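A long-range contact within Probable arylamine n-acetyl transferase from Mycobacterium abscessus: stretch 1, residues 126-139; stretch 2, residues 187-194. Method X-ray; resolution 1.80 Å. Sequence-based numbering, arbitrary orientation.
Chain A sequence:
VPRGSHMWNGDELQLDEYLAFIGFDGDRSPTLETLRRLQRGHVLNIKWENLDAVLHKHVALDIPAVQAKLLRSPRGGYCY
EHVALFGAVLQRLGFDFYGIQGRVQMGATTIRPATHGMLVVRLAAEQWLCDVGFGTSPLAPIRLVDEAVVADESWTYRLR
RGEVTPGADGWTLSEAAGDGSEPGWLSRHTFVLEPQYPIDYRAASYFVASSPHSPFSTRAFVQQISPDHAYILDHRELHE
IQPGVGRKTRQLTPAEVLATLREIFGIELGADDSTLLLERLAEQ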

# COMPACT_ATOMS: atom_id res chain seq x y z
N GLU A 126 13.78 16.74 -10.11
CA GLU A 126 13.74 15.51 -9.29
C GLU A 126 12.54 14.55 -9.56
O GLU A 126 11.54 14.89 -10.18
CB GLU A 126 13.71 15.91 -7.81
CG GLU A 126 14.71 17.00 -7.43
CD GLU A 126 14.91 17.21 -5.94
OE1 GLU A 126 14.22 18.08 -5.36
OE2 GLU A 126 15.81 16.55 -5.37
N GLN A 127 12.68 13.34 -9.00
CA GLN A 127 11.68 12.27 -9.00
C GLN A 127 11.46 11.80 -7.56
O GLN A 127 12.41 11.68 -6.79
CB GLN A 127 12.11 11.13 -9.92
CG GLN A 127 11.93 11.51 -11.40
CD GLN A 127 12.12 10.35 -12.32
OE1 GLN A 127 11.17 9.88 -12.94
NE2 GLN A 127 13.35 9.87 -12.46
N TRP A 128 10.19 11.57 -7.20
CA TRP A 128 9.75 11.19 -5.87
C TRP A 128 8.94 9.92 -5.89
O TRP A 128 7.88 9.87 -6.51
CB TRP A 128 8.92 12.33 -5.26
CG TRP A 128 9.74 13.56 -5.01
CD1 TRP A 128 9.98 14.57 -5.89
CD2 TRP A 128 10.49 13.86 -3.82
NE1 TRP A 128 10.82 15.50 -5.31
CE2 TRP A 128 11.16 15.08 -4.05
CE3 TRP A 128 10.67 13.21 -2.59
CZ2 TRP A 128 11.97 15.69 -3.08
CZ3 TRP A 128 11.48 13.81 -1.64
CH2 TRP A 128 12.11 15.04 -1.89
N LEU A 129 9.42 8.90 -5.17
CA LEU A 129 8.70 7.64 -5.07
C LEU A 129 7.58 7.76 -4.06
O LEU A 129 7.83 8.10 -2.90
CB LEU A 129 9.68 6.51 -4.66
CG LEU A 129 9.03 5.13 -4.43
CD1 LEU A 129 8.44 4.59 -5.70
CD2 LEU A 129 10.03 4.17 -3.77
N CYS A 130 6.33 7.47 -4.48
CA CYS A 130 5.20 7.49 -3.56
C CYS A 130 4.69 6.06 -3.39
O CYS A 130 3.83 5.58 -4.14
CB CYS A 130 4.10 8.44 -4.05
SG CYS A 130 4.60 10.18 -4.13
N ASP A 131 5.25 5.37 -2.38
CA ASP A 131 4.87 3.98 -2.06
C ASP A 131 3.77 4.06 -1.02
O ASP A 131 4.02 3.95 0.19
CB ASP A 131 6.09 3.21 -1.58
CG ASP A 131 5.88 1.71 -1.48
OD1 ASP A 131 4.77 1.24 -1.81
OD2 ASP A 131 6.83 1.01 -1.07
N VAL A 132 2.55 4.33 -1.47
CA VAL A 132 1.42 4.63 -0.58
C VAL A 132 0.57 3.41 -0.16
O VAL A 132 -0.20 3.53 0.79
CB VAL A 132 0.49 5.72 -1.18
CG1 VAL A 132 1.25 7.03 -1.44
CG2 VAL A 132 -0.25 5.23 -2.43
N GLY A 133 0.69 2.31 -0.88
CA GLY A 133 -0.16 1.14 -0.63
C GLY A 133 0.52 -0.14 -0.22
O GLY A 133 -0.01 -1.21 -0.50
N PHE A 134 1.63 -0.06 0.54
CA PHE A 134 2.34 -1.26 0.98
C PHE A 134 1.81 -1.78 2.34
O PHE A 134 2.05 -2.94 2.67
CB PHE A 134 3.86 -0.97 1.05
CG PHE A 134 4.74 -2.16 1.38
CD1 PHE A 134 5.10 -3.07 0.39
CD2 PHE A 134 5.22 -2.36 2.67
CE1 PHE A 134 5.91 -4.17 0.69
CE2 PHE A 134 6.03 -3.47 2.97
CZ PHE A 134 6.37 -4.36 1.97
N GLY A 135 1.05 -0.98 3.07
CA GLY A 135 0.55 -1.38 4.39
C GLY A 135 1.45 -0.73 5.41
O GLY A 135 1.09 0.31 5.96
N THR A 136 2.71 -1.23 5.54
CA THR A 136 3.73 -0.60 6.41
C THR A 136 4.52 0.35 5.54
O THR A 136 5.75 0.34 5.49
CB THR A 136 4.59 -1.64 7.14
OG1 THR A 136 5.12 -2.57 6.18
CG2 THR A 136 3.82 -2.38 8.23
N SER A 137 3.78 1.19 4.85
CA SER A 137 4.26 2.13 3.87
C SER A 137 5.09 3.27 4.44
O SER A 137 4.81 3.76 5.55
CB SER A 137 3.06 2.74 3.14
OG SER A 137 2.81 2.06 1.93
N PRO A 138 6.04 3.80 3.64
CA PRO A 138 6.71 5.03 4.03
C PRO A 138 5.67 6.12 4.21
O PRO A 138 4.65 6.15 3.49
CB PRO A 138 7.62 5.32 2.83
CG PRO A 138 7.86 3.99 2.22
CD PRO A 138 6.51 3.35 2.31
N LEU A 139 5.86 6.98 5.23
CA LEU A 139 4.90 8.04 5.53
C LEU A 139 5.18 9.26 4.69
O LEU A 139 4.41 10.21 4.73
CB LEU A 139 4.92 8.40 7.02
CG LEU A 139 4.53 7.29 8.00
CD1 LEU A 139 4.88 7.68 9.40
CD2 LEU A 139 3.06 6.98 7.96
N SER A 187 15.67 -6.32 2.42
CA SER A 187 15.04 -5.86 1.17
C SER A 187 13.53 -6.00 1.25
O SER A 187 13.04 -7.03 1.70
CB SER A 187 15.56 -6.62 -0.05
OG SER A 187 15.15 -7.98 -0.04
N ARG A 188 12.79 -4.94 0.86
CA ARG A 188 11.32 -4.99 0.80
C ARG A 188 10.91 -5.36 -0.61
O ARG A 188 10.35 -6.42 -0.84
CB ARG A 188 10.68 -3.65 1.18
CG ARG A 188 10.27 -3.55 2.61
CD ARG A 188 9.42 -2.32 2.78
NE ARG A 188 9.11 -2.15 4.19
CZ ARG A 188 8.36 -1.18 4.68
NH1 ARG A 188 7.85 -0.26 3.88
NH2 ARG A 188 8.13 -1.11 5.99
N HIS A 189 11.21 -4.47 -1.55
CA HIS A 189 10.90 -4.69 -2.96
C HIS A 189 11.99 -4.11 -3.85
O HIS A 189 12.81 -3.30 -3.40
CB HIS A 189 9.53 -4.06 -3.31
CG HIS A 189 9.36 -2.59 -2.98
ND1 HIS A 189 10.03 -1.62 -3.69
CD2 HIS A 189 8.49 -2.00 -2.12
CE1 HIS A 189 9.64 -0.47 -3.17
NE2 HIS A 189 8.68 -0.65 -2.25
N THR A 190 11.99 -4.54 -5.11
CA THR A 190 12.83 -3.96 -6.16
C THR A 190 11.87 -3.34 -7.16
O THR A 190 10.76 -3.84 -7.30
CB THR A 190 13.78 -4.98 -6.84
OG1 THR A 190 13.01 -5.96 -7.55
CG2 THR A 190 14.77 -5.62 -5.87
N PHE A 191 12.26 -2.28 -7.83
CA PHE A 191 11.39 -1.68 -8.84
C PHE A 191 12.22 -1.11 -9.97
O PHE A 191 13.40 -0.85 -9.80
CB PHE A 191 10.43 -0.61 -8.26
CG PHE A 191 11.10 0.57 -7.58
CD1 PHE A 191 11.41 0.52 -6.23
CD2 PHE A 191 11.39 1.73 -8.28
CE1 PHE A 191 12.06 1.59 -5.60
CE2 PHE A 191 12.02 2.80 -7.66
CZ PHE A 191 12.33 2.74 -6.32
N VAL A 192 11.57 -0.92 -11.12
CA VAL A 192 12.11 -0.28 -12.32
C VAL A 192 11.12 0.84 -12.66
O VAL A 192 9.95 0.76 -12.27
CB VAL A 192 12.32 -1.28 -13.49
CG1 VAL A 192 13.39 -2.31 -13.13
CG2 VAL A 192 11.02 -1.94 -13.90
N LEU A 193 11.58 1.87 -13.38
CA LEU A 193 10.73 3.01 -13.67
C LEU A 193 9.88 2.84 -14.93
O LEU A 193 9.22 3.80 -15.32
CB LEU A 193 11.57 4.27 -13.80
CG LEU A 193 12.44 4.63 -12.57
CD1 LEU A 193 13.23 5.90 -12.84
CD2 LEU A 193 11.58 4.77 -11.29
N GLU A 194 9.85 1.63 -15.55
CA GLU A 194 9.00 1.42 -16.72
C GLU A 194 7.55 1.84 -16.40
O GLU A 194 6.97 1.32 -15.44
CB GLU A 194 9.02 -0.07 -17.17
CG GLU A 194 8.41 -0.29 -18.56
CD GLU A 194 9.09 0.48 -19.68
OE1 GLU A 194 10.34 0.47 -19.75
OE2 GLU A 194 8.37 1.16 -20.45

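This is a contact made by side chains rather than by backbone pairing: two segments lie about 10 Å apart and meet through their side chains, apolar at one end and polar, hydrogen-bonded at the other. The CA atoms of L129 and L193 are 10.0 Å apart and those of F134 and R188 9.7 Å, too far for main-chain hydrogen bonds between the stretches. In an extended strand successive side chains point to opposite sides, so Q127 and L129 on the strand, and D131 just after it, reach across while W128 and C130 do not. L193 meets Q127, F191 meets L129 and H189 meets D131, with T190 and V192 out of reach; R188 breaks the alternation, pointing the same way as its neighbour H189, and serves the loop.

At the apolar end, L129 CD2 comes within 3.7 Å of F191 CZ, and the leucine lies over one face of the phenylalanine ring, where a branched aliphatic group packs well. Beyond it, Q127 NE2 lies 4.0 Å from L193 CD1, a plain van der Waals contact.

The polar link is sharper. H189 NE2 donates to D131 OD2 at 2.8 Å, with an angle of 160° at the hydrogen. The carboxylate oxygen lies near the plane of the imidazole, where the ring N-H points, so histidine and aspartate are well matched.

R188 spans the gap with a long side chain, extended from chi2 onward. R188 NH1 and NH2 both donate to T136 O, at 2.7 and 2.8 Å, each bond weak because one acceptor shared by two donors bends both angles. F134 covers one face of the guanidinium, its CE2 3.6 Å from R188 NE. The turn carrying F134 and T136 is braced by S137, whose OG donates to D131 O and accepts from F134 N, both at 2.8 Å. At G135, positive phi would jam a CB against the preceding carbonyl, which suits glycine.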